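Local structure of chitin binding protein (Tectaria macrodonta, 6IF7) at residues A[165-168]-A[169-172]; A[139-143]-A[144-148]; A[51-54]-A[55-59]. The protein is a chitin-binding, insecticidal fern protein of the AA10 family and is possibly a copper-dependent lytic polysaccharide monooxygenase. All coordinates share one frame; numbering follows the deposited sequence.

Contact 1 (A[165-168]-A[169-172]); sequences WQRT and DSPE. With SO4 (sulfate ion), chain E.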
ATOM      1  N   TRP A 165      -3.665  -7.318  -3.075  1.00 23.99           N
ATOM      2  CA  TRP A 165      -3.224  -8.445  -3.930  1.00 24.26           C
ATOM      3  C   TRP A 165      -3.910  -9.713  -3.437  1.00 25.98           C
ATOM      4  O   TRP A 165      -3.490 -10.292  -2.430  1.00 25.38           O
ATOM      5  CB  TRP A 165      -1.693  -8.583  -3.853  1.00 24.69           C
ATOM      6  CG  TRP A 165      -1.040  -9.635  -4.739  1.00 25.92           C
ATOM      7  CD1 TRP A 165      -1.542 -10.179  -5.882  1.00 27.00           C
ATOM      8  CD2 TRP A 165       0.283 -10.191  -4.580  1.00 26.21           C
ATOM      9  NE1 TRP A 165      -0.636 -11.070  -6.422  1.00 27.58           N
ATOM     10  CE2 TRP A 165       0.493 -11.087  -5.643  1.00 26.50           C
ATOM     11  CE3 TRP A 165       1.300 -10.033  -3.614  1.00 26.44           C
ATOM     12  CZ2 TRP A 165       1.690 -11.821  -5.792  1.00 27.37           C
ATOM     13  CZ3 TRP A 165       2.475 -10.766  -3.752  1.00 26.79           C
ATOM     14  CH2 TRP A 165       2.666 -11.645  -4.840  1.00 26.70           C
ATOM     15  N   GLN A 166      -4.986 -10.122  -4.117  1.00 27.90           N
ATOM     16  CA  GLN A 166      -5.736 -11.343  -3.763  1.00 28.76           C
ATOM     17  C   GLN A 166      -5.223 -12.530  -4.610  1.00 29.28           C
ATOM     18  O   GLN A 166      -5.242 -12.488  -5.839  1.00 29.08           O
ATOM     19  CB  GLN A 166      -7.250 -11.113  -3.962  1.00 28.07           C
ATOM     20  CG  GLN A 166      -8.163 -12.304  -3.645  1.00 28.73           C
ATOM     21  CD  GLN A 166      -8.089 -12.795  -2.193  1.00 28.20           C
ATOM     22  OE1 GLN A 166      -8.631 -12.175  -1.284  1.00 28.27           O
ATOM     23  NE2 GLN A 166      -7.439 -13.926  -1.984  1.00 28.63           N
ATOM     24  N   ARG A 167      -4.741 -13.576  -3.948  1.00 30.00           N
ATOM     25  CA  ARG A 167      -4.342 -14.806  -4.651  1.00 32.85           C
ATOM     26  C   ARG A 167      -5.541 -15.568  -5.177  1.00 32.62           C
ATOM     27  O   ARG A 167      -6.610 -15.500  -4.587  1.00 33.38           O
ATOM     28  CB  ARG A 167      -3.522 -15.717  -3.745  1.00 31.58           C
ATOM     29  CG  ARG A 167      -2.134 -15.170  -3.552  1.00 32.03           C
ATOM     30  CD  ARG A 167      -1.368 -15.971  -2.550  1.00 34.77           C
ATOM     31  NE  ARG A 167      -1.113 -17.320  -3.029  1.00 35.56           N
ATOM     32  CZ  ARG A 167      -0.340 -18.197  -2.401  1.00 36.74           C
ATOM     33  NH1 ARG A 167       0.273 -17.887  -1.270  1.00 33.47           N
ATOM     34  NH2 ARG A 167      -0.179 -19.400  -2.922  1.00 39.89           N
ATOM     35  N   THR A 168      -5.343 -16.269  -6.289  1.00 36.28           N
ATOM     36  CA  THR A 168      -6.390 -17.098  -6.937  1.00 36.52           C
ATOM     37  C   THR A 168      -6.280 -18.596  -6.641  1.00 36.75           C
ATOM     38  O   THR A 168      -7.249 -19.335  -6.850  1.00 37.05           O
ATOM     39  CB  THR A 168      -6.370 -16.913  -8.459  1.00 34.34           C
ATOM     40  OG1 THR A 168      -5.066 -17.216  -8.962  1.00 34.90           O
ATOM     41  CG2 THR A 168      -6.723 -15.482  -8.814  1.00 36.07           C
ATOM     42  N   ASP A 169      -5.114 -19.031  -6.167  1.00 36.20           N
ATOM     43  CA  ASP A 169      -4.879 -20.416  -5.732  1.00 38.28           C
ATOM     44  C   ASP A 169      -4.940 -20.555  -4.206  1.00 39.22           C
ATOM     45  O   ASP A 169      -4.578 -21.593  -3.657  1.00 40.24           O
ATOM     46  CB  ASP A 169      -3.506 -20.877  -6.217  1.00 36.88           C
ATOM     47  CG  ASP A 169      -2.389 -19.981  -5.731  1.00 40.64           C
ATOM     48  OD1 ASP A 169      -2.653 -18.984  -5.009  1.00 42.52           O
ATOM     49  OD2 ASP A 169      -1.242 -20.238  -6.107  1.00 39.28           O
ATOM     50  N   SER A 170      -5.399 -19.510  -3.525  1.00 39.41           N
ATOM     51  CA  SER A 170      -5.279 -19.400  -2.080  1.00 37.03           C
ATOM     52  C   SER A 170      -6.170 -18.266  -1.578  1.00 33.98           C
ATOM     53  O   SER A 170      -6.351 -17.279  -2.284  1.00 32.38           O
ATOM     54  CB  SER A 170      -3.835 -19.057  -1.734  1.00 37.37           C
ATOM     55  OG  SER A 170      -3.703 -18.713  -0.365  1.00 36.69           O
ATOM     56  N   PRO A 171      -6.696 -18.389  -0.349  1.00 32.24           N
ATOM     57  CA  PRO A 171      -7.456 -17.265   0.241  1.00 32.32           C
ATOM     58  C   PRO A 171      -6.577 -16.102   0.716  1.00 31.85           C
ATOM     59  O   PRO A 171      -7.113 -15.054   1.096  1.00 33.78           O
ATOM     60  CB  PRO A 171      -8.155 -17.905   1.453  1.00 31.29           C
ATOM     61  CG  PRO A 171      -7.284 -19.063   1.826  1.00 31.55           C
ATOM     62  CD  PRO A 171      -6.523 -19.504   0.605  1.00 31.79           C
ATOM     63  N   GLU A 172      -5.255 -16.287   0.716  1.00 30.13           N
ATOM     64  CA  GLU A 172      -4.335 -15.269   1.173  1.00 30.02           C
ATOM     65  C   GLU A 172      -4.340 -14.009   0.299  1.00 28.38           C
ATOM     66  O   GLU A 172      -4.330 -14.083  -0.936  1.00 28.36           O
ATOM     67  CB  GLU A 172      -2.933 -15.833   1.217  1.00 30.35           C
ATOM     68  CG  GLU A 172      -1.884 -14.883   1.758  1.00 32.63           C
ATOM     69  CD  GLU A 172      -0.498 -15.492   1.703  1.00 34.25           C
ATOM     70  OE1 GLU A 172      -0.069 -15.860   0.593  1.00 38.55           O
ATOM     71  OE2 GLU A 172       0.176 -15.575   2.747  1.00 34.89           O
TER
HETATM   72  S   SO4 E 252       2.877 -20.229  -0.631  0.50 56.05           S
HETATM   73  O1  SO4 E 252       4.053 -20.971  -0.121  0.50 54.14           O
HETATM   74  O2  SO4 E 252       1.677 -20.623   0.160  0.50 53.39           O
HETATM   75  O3  SO4 E 252       2.667 -20.531  -2.075  0.50 53.73           O
HETATM   76  O4  SO4 E 252       3.138 -18.779  -0.480  0.50 54.03           O
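R167 reaches D169 and E172 by turning its CG away from its own carbonyl carbon (chi1 -74°) and then bending at chi3 (66°), while E172 runs out extended to meet it from the far end of the turn. The three residues form a salt-bridge network across the tight connection between the antiparallel strands 159-167 and 173-182, close to the copper site of this LPMO fold. R167 takes D169 side-on: NE (3.0 Å) and NH2 (3.3 Å) both point to OD1, NE on its syn side and NH2 from above the carboxylate plane. The guanidinium and this carboxylate are turned 59° against each other; OD1 takes both stronger bonds, and NH2 to OD2 is weak. At another part of the guanidinium edge NH1 meets E172 OE1 at 2.8 Å, again on the syn side, and CB of S170 lies over one face, 3.5 Å from NE. With acidic partners at its edge and S170 on a face, the guanidinium has little freedom to rotate. A sulfate ion, probably from the crystallisation liquor, takes a hydrogen bond from R167 NH2 to O3 and weaker ones from NH1.

The backbone closes the turn, R167 N donating to E172 O at 3.1 Å, and S170 OG accepts from E172 N in an ST turn. The R167 side chain also touches H103, a copper ligand, and E172 OE2 accepts from N46 ND2. The buried Q166 side chain has its amide fixed at both ends: OE1 accepts from G52 N, while NE2 donates to R167 O at 3.2 Å, on a lone pair in the carbonyl plane, and more weakly to P171 O at 3.3 Å.

Contact 2 (A[139-143]-A[144-148]); sequences PLVSG and SYQIT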
ATOM      1  N   PRO A 139       2.610  -8.795 -16.082  1.00 28.76           N
ATOM      2  CA  PRO A 139       3.960  -9.285 -16.373  1.00 29.65           C
ATOM      3  C   PRO A 139       4.915  -9.119 -15.187  1.00 30.36           C
ATOM      4  O   PRO A 139       4.952  -8.045 -14.578  1.00 28.83           O
ATOM      5  CB  PRO A 139       4.429  -8.410 -17.541  1.00 27.77           C
ATOM      6  CG  PRO A 139       3.204  -7.804 -18.094  1.00 29.55           C
ATOM      7  CD  PRO A 139       2.254  -7.654 -16.940  1.00 29.34           C
ATOM      8  N   LEU A 140       5.662 -10.182 -14.880  1.00 29.86           N
ATOM      9  CA  LEU A 140       6.705 -10.168 -13.871  1.00 32.60           C
ATOM     10  C   LEU A 140       8.028  -9.956 -14.586  1.00 32.41           C
ATOM     11  O   LEU A 140       8.364 -10.731 -15.450  1.00 32.40           O
ATOM     12  CB  LEU A 140       6.711 -11.499 -13.131  1.00 34.18           C
ATOM     13  CG  LEU A 140       7.673 -11.609 -11.957  1.00 36.18           C
ATOM     14  CD1 LEU A 140       7.206 -10.736 -10.799  1.00 36.13           C
ATOM     15  CD2 LEU A 140       7.747 -13.063 -11.520  1.00 38.02           C
ATOM     16  N   VAL A 141       8.750  -8.891 -14.241  1.00 33.07           N
ATOM     17  CA  VAL A 141      10.000  -8.504 -14.904  1.00 33.46           C
ATOM     18  C   VAL A 141      11.028  -8.056 -13.847  1.00 34.69           C
ATOM     19  O   VAL A 141      10.790  -7.089 -13.126  1.00 33.86           O
ATOM     20  CB  VAL A 141       9.768  -7.339 -15.884  1.00 36.08           C
ATOM     21  CG1 VAL A 141      11.069  -6.951 -16.570  1.00 36.09           C
ATOM     22  CG2 VAL A 141       8.687  -7.685 -16.911  1.00 36.22           C
ATOM     23  N   SER A 142      12.166  -8.754 -13.776  1.00 33.96           N
ATOM     24  CA  SER A 142      13.214  -8.514 -12.778  1.00 31.53           C
ATOM     25  C   SER A 142      12.698  -8.419 -11.353  1.00 30.12           C
ATOM     26  O   SER A 142      13.015  -7.475 -10.650  1.00 30.07           O
ATOM     27  CB  SER A 142      14.004  -7.264 -13.111  1.00 31.85           C
ATOM     28  OG  SER A 142      14.562  -7.406 -14.385  1.00 36.82           O
ATOM     29  N   GLY A 143      11.877  -9.386 -10.949  1.00 29.63           N
ATOM     30  CA  GLY A 143      11.372  -9.478  -9.577  1.00 28.43           C
ATOM     31  C   GLY A 143      10.187  -8.574  -9.260  1.00 29.34           C
ATOM     32  O   GLY A 143       9.623  -8.678  -8.153  1.00 27.55           O
ATOM     33  N   SER A 144       9.796  -7.705 -10.202  1.00 27.42           N
ATOM     34  CA  SER A 144       8.647  -6.812 -10.004  1.00 28.75           C
ATOM     35  C   SER A 144       7.563  -6.974 -11.078  1.00 29.88           C
ATOM     36  O   SER A 144       7.846  -7.062 -12.281  1.00 29.39           O
ATOM     37  CB  SER A 144       9.085  -5.361  -9.980  1.00 27.37           C
ATOM     38  OG  SER A 144       9.681  -5.063  -8.756  1.00 27.67           O
ATOM     39  N   TYR A 145       6.313  -6.974 -10.612  1.00 28.86           N
ATOM     40  CA  TYR A 145       5.160  -6.880 -11.484  1.00 27.43           C
ATOM     41  C   TYR A 145       5.071  -5.455 -12.036  1.00 27.02           C
ATOM     42  O   TYR A 145       5.152  -4.499 -11.282  1.00 28.18           O
ATOM     43  CB  TYR A 145       3.883  -7.222 -10.727  1.00 26.54           C
ATOM     44  CG  TYR A 145       3.717  -8.676 -10.358  1.00 25.91           C
ATOM     45  CD1 TYR A 145       3.463  -9.645 -11.339  1.00 25.85           C
ATOM     46  CD2 TYR A 145       3.753  -9.085  -9.015  1.00 26.82           C
ATOM     47  CE1 TYR A 145       3.262 -10.976 -10.994  1.00 24.98           C
ATOM     48  CE2 TYR A 145       3.558 -10.415  -8.659  1.00 27.16           C
ATOM     49  CZ  TYR A 145       3.318 -11.353  -9.646  1.00 26.10           C
ATOM     50  OH  TYR A 145       3.130 -12.651  -9.261  1.00 27.36           O
ATOM     51  N   GLN A 146       4.958  -5.342 -13.355  1.00 26.82           N
ATOM     52  CA  GLN A 146       4.724  -4.081 -14.057  1.00 26.09           C
ATOM     53  C   GLN A 146       3.235  -3.974 -14.359  1.00 25.39           C
ATOM     54  O   GLN A 146       2.641  -4.874 -14.949  1.00 23.06           O
ATOM     55  CB  GLN A 146       5.508  -4.046 -15.382  1.00 26.13           C
ATOM     56  CG  GLN A 146       6.983  -4.362 -15.211  1.00 25.95           C
ATOM     57  CD  GLN A 146       7.838  -3.916 -16.363  1.00 27.88           C
ATOM     58  OE1 GLN A 146       7.393  -3.841 -17.508  1.00 28.20           O
ATOM     59  NE2 GLN A 146       9.091  -3.630 -16.072  1.00 27.87           N
ATOM     60  N   ILE A 147       2.641  -2.858 -13.965  1.00 25.70           N
ATOM     61  CA  ILE A 147       1.197  -2.648 -14.033  1.00 25.84           C
ATOM     62  C   ILE A 147       0.930  -1.309 -14.743  1.00 25.94           C
ATOM     63  O   ILE A 147       1.585  -0.293 -14.458  1.00 23.47           O
ATOM     64  CB  ILE A 147       0.596  -2.706 -12.594  1.00 26.08           C
ATOM     65  CG1 ILE A 147       0.713  -4.157 -12.051  1.00 25.38           C
ATOM     66  CG2 ILE A 147      -0.841  -2.179 -12.539  1.00 24.97           C
ATOM     67  CD1 ILE A 147       0.473  -4.306 -10.578  1.00 24.84           C
ATOM     68  N   THR A 148      -0.052  -1.321 -15.639  1.00 25.76           N
ATOM     69  CA  THR A 148      -0.449  -0.126 -16.396  1.00 25.41           C
ATOM     70  C   THR A 148      -1.887   0.265 -16.085  1.00 25.47           C
ATOM     71  O   THR A 148      -2.787  -0.590 -15.992  1.00 24.85           O
ATOM     72  CB  THR A 148      -0.326  -0.367 -17.909  1.00 25.87           C
ATOM     73  OG1 THR A 148      -0.994  -1.595 -18.241  1.00 26.92           O
ATOM     74  CG2 THR A 148       1.143  -0.425 -18.321  1.00 24.97           C
TER
HETATM   75  O   HOH W   1       9.904  -4.462 -13.342  1.00 37.74           O
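L140 and Y145 form the tight side of this hairpin. With CG anti to the backbone N (chi1 -175°), L140 sets CD1 over the centre of the Y145 ring, a CH-pi contact of 3.9 Å from CD1 to the centroid and only 7° off the ring normal. The ring is further fixed from outside: OH accepts from the backbone N of the copper ligand H103, and F107 meets it edge-to-face. Y145 CA makes a CA-H...O contact of 3.3 Å with P139 O, which also accepts from Q146 N at 3.0 Å.

The side bearing V141 and Q146 is looser. The two side chains cross diagonally, Q146 NE2 coming within 3.8 Å of V141 CB, and the Q146 amide reaches V141 O through a water that donates to V141 O (2.8 Å) and accepts from Q146 NE2 (3.0 Å). Putting an alanine here in place of Q146 would probably leave this water without its amide donor and uncover the flank of V141. S144, on the same face as V141, is tied by OG to E5 on strand 2-6.

V141 N donates to S144 O at 2.8 Å and S144 N to V141 O at 3.1 Å, about S142 and G143, both with positive phi: a two-residue antiparallel beta hairpin closed by a type I' turn.

Contact 3 (A[51-54]-A[55-59]); sequences AGRH and RELIP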
ATOM      1  N   ALA A  51      -9.793 -14.508   1.534  1.00 32.62           N
ATOM      2  CA  ALA A  51     -10.834 -14.988   0.632  1.00 32.94           C
ATOM      3  C   ALA A  51     -11.699 -13.819   0.145  1.00 31.89           C
ATOM      4  O   ALA A  51     -12.914 -13.938   0.062  1.00 30.99           O
ATOM      5  CB  ALA A  51     -11.684 -16.080   1.316  1.00 33.41           C
ATOM      6  N   GLY A  52     -11.062 -12.687  -0.178  1.00 31.19           N
ATOM      7  CA  GLY A  52     -11.758 -11.534  -0.732  1.00 30.37           C
ATOM      8  C   GLY A  52     -12.564 -10.682   0.235  1.00 32.10           C
ATOM      9  O   GLY A  52     -13.184  -9.703  -0.179  1.00 31.80           O
ATOM     10  N   ARG A  53     -12.529 -11.013   1.525  1.00 32.64           N
ATOM     11  CA  ARG A  53     -13.386 -10.386   2.532  1.00 33.48           C
ATOM     12  C   ARG A  53     -12.645  -9.252   3.246  1.00 31.55           C
ATOM     13  O   ARG A  53     -12.570  -9.201   4.469  1.00 32.39           O
ATOM     14  CB  ARG A  53     -13.861 -11.438   3.541  1.00 36.30           C
ATOM     15  CG  ARG A  53     -14.620 -12.598   2.904  1.00 36.88           C
ATOM     16  CD  ARG A  53     -14.889 -13.696   3.910  1.00 38.79           C
ATOM     17  NE  ARG A  53     -13.643 -14.339   4.320  1.00 41.54           N
ATOM     18  CZ  ARG A  53     -13.381 -14.818   5.534  1.00 44.74           C
ATOM     19  NH1 ARG A  53     -14.267 -14.715   6.520  1.00 48.38           N
ATOM     20  NH2 ARG A  53     -12.196 -15.384   5.777  1.00 45.65           N
ATOM     21  N   HIS A  54     -12.161  -8.304   2.461  1.00 30.71           N
ATOM     22  CA  HIS A  54     -11.225  -7.274   2.941  1.00 30.38           C
ATOM     23  C   HIS A  54     -11.926  -6.305   3.918  1.00 30.06           C
ATOM     24  O   HIS A  54     -11.480  -6.082   5.042  1.00 29.96           O
ATOM     25  CB  HIS A  54     -10.634  -6.500   1.742  1.00 29.21           C
ATOM     26  CG  HIS A  54     -10.200  -7.379   0.602  1.00 28.25           C
ATOM     27  ND1 HIS A  54      -9.302  -8.414   0.757  1.00 28.19           N
ATOM     28  CD2 HIS A  54     -10.559  -7.389  -0.707  1.00 27.80           C
ATOM     29  CE1 HIS A  54      -9.120  -9.019  -0.403  1.00 27.84           C
ATOM     30  NE2 HIS A  54      -9.869  -8.418  -1.311  1.00 28.41           N
ATOM     31  N   ARG A  55     -13.064  -5.794   3.490  1.00 29.18           N
ATOM     32  CA  ARG A  55     -13.809  -4.811   4.256  1.00 30.49           C
ATOM     33  C   ARG A  55     -14.437  -5.367   5.523  1.00 32.00           C
ATOM     34  O   ARG A  55     -14.705  -4.633   6.449  1.00 33.74           O
ATOM     35  CB  ARG A  55     -14.862  -4.180   3.364  1.00 30.65           C
ATOM     36  CG  ARG A  55     -14.240  -3.412   2.201  1.00 32.11           C
ATOM     37  CD  ARG A  55     -15.240  -3.147   1.102  1.00 33.56           C
ATOM     38  NE  ARG A  55     -14.608  -2.431  -0.005  1.00 34.50           N
ATOM     39  CZ  ARG A  55     -13.789  -2.972  -0.907  1.00 35.98           C
ATOM     40  NH1 ARG A  55     -13.444  -4.264  -0.880  1.00 34.83           N
ATOM     41  NH2 ARG A  55     -13.300  -2.205  -1.865  1.00 39.18           N
ATOM     42  N   GLU A  56     -14.660  -6.667   5.534  1.00 34.30           N
ATOM     43  CA  GLU A  56     -15.204  -7.401   6.665  1.00 36.25           C
ATOM     44  C   GLU A  56     -14.123  -7.658   7.716  1.00 35.58           C
ATOM     45  O   GLU A  56     -14.387  -7.535   8.916  1.00 37.41           O
ATOM     46  CB  GLU A  56     -15.786  -8.719   6.125  1.00 39.47           C
ATOM     47  CG  GLU A  56     -16.404  -9.703   7.120  1.00 45.01           C
ATOM     48  CD  GLU A  56     -16.850 -11.006   6.437  1.00 48.96           C
ATOM     49  OE1 GLU A  56     -17.285 -10.974   5.262  1.00 52.01           O
ATOM     50  OE2 GLU A  56     -16.754 -12.077   7.062  1.00 53.86           O
ATOM     51  N   LEU A  57     -12.913  -8.002   7.275  1.00 35.06           N
ATOM     52  CA  LEU A  57     -11.824  -8.401   8.172  1.00 33.45           C
ATOM     53  C   LEU A  57     -10.905  -7.252   8.589  1.00 31.88           C
ATOM     54  O   LEU A  57     -10.116  -7.400   9.497  1.00 33.60           O
ATOM     55  CB  LEU A  57     -10.976  -9.493   7.507  1.00 34.67           C
ATOM     56  CG  LEU A  57     -11.654 -10.847   7.214  1.00 35.94           C
ATOM     57  CD1 LEU A  57     -10.742 -11.713   6.357  1.00 35.41           C
ATOM     58  CD2 LEU A  57     -12.040 -11.593   8.495  1.00 35.18           C
ATOM     59  N   ILE A  58     -10.966  -6.121   7.913  1.00 31.29           N
ATOM     60  CA  ILE A  58     -10.067  -5.014   8.220  1.00 28.19           C
ATOM     61  C   ILE A  58     -10.868  -3.812   8.762  1.00 28.23           C
ATOM     62  O   ILE A  58     -11.563  -3.147   8.002  1.00 27.79           O
ATOM     63  CB  ILE A  58      -9.267  -4.609   6.976  1.00 28.37           C
ATOM     64  CG1 ILE A  58      -8.488  -5.826   6.443  1.00 28.08           C
ATOM     65  CG2 ILE A  58      -8.305  -3.464   7.307  1.00 27.44           C
ATOM     66  CD1 ILE A  58      -7.771  -5.568   5.136  1.00 28.99           C
ATOM     67  N   PRO A  59     -10.750  -3.519  10.081  1.00 29.48           N
ATOM     68  CA  PRO A  59     -11.429  -2.356  10.701  1.00 29.66           C
ATOM     69  C   PRO A  59     -10.933  -1.027  10.184  1.00 29.00           C
ATOM     70  O   PRO A  59      -9.758  -0.910   9.821  1.00 27.48           O
ATOM     71  CB  PRO A  59     -11.028  -2.444  12.191  1.00 29.27           C
ATOM     72  CG  PRO A  59     -10.467  -3.813  12.381  1.00 30.52           C
ATOM     73  CD  PRO A  59      -9.900  -4.227  11.055  1.00 29.77           C
TER
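R53 crosses the E56 carboxylate with its aliphatic stem before its tip reaches L57. CB, CG and CD each come within van der Waals range of E56 OE1, CB at 3.9 Å. The chain then bends at chi3 (-67°), and the polar end turns back to the preceding loop, where NE donates to A50 O. L57 CD1 sits over one face of the guanidinium, towards its rim, 4.0 Å from NH2. NH1 faces E56 OE2 at 3.7 Å, a long salt bridge with the two planes 82° apart, and NH2 also bonds to N49 O. The firmer hold on this arginine is thus from the backbone carbonyls of the loop, while E56 supplies a looser charge partner and L57 an apolar contact on one face.

The backbone of the same residue starts the helix. R53 O accepts from L57 N at 3.1 Å, and L57 CG packs 3.3 Å from that oxygen. H54 O takes I58 N at 2.9 Å, nearly in line with its C=O, and L57 N more weakly, while I58 CB lies 3.3 Å from the same oxygen. The H54 ring points the other way, into the body of the fold: ND1 bonds to Y175 OH on strand 173-182, and G52 O lies over one ring face towards its rim. H54 N bonds weakly to G52 O at 3.2 Å, closing an inverse gamma turn centred on R53, which is also the N-cap of the single-turn helix 54-57, left at I58.

The three local contacts lie in series along the chain but not evenly in space. Contact 1 touches both others: its W165 CZ2 packs 3.7 Å from Y145 CE2 of contact 2, with centres about 18 Å apart, and it is probably hydrogen-bonded to contact 3 through Q166 OE1 to G52 N (2.7 Å) and P171 O to A51 N (2.8 Å). Contacts 2 and 3 do not meet; their nearest atoms are about 14 Å apart. The E172 side chain comes within about 4 Å of the copper ion, that of Y145 within about 9 Å. Towards the bound glycan, the T168 side chain is about 4 Å from an N-acetylglucosamine and that of H54 in contact 3 about 6 Å from the fucose.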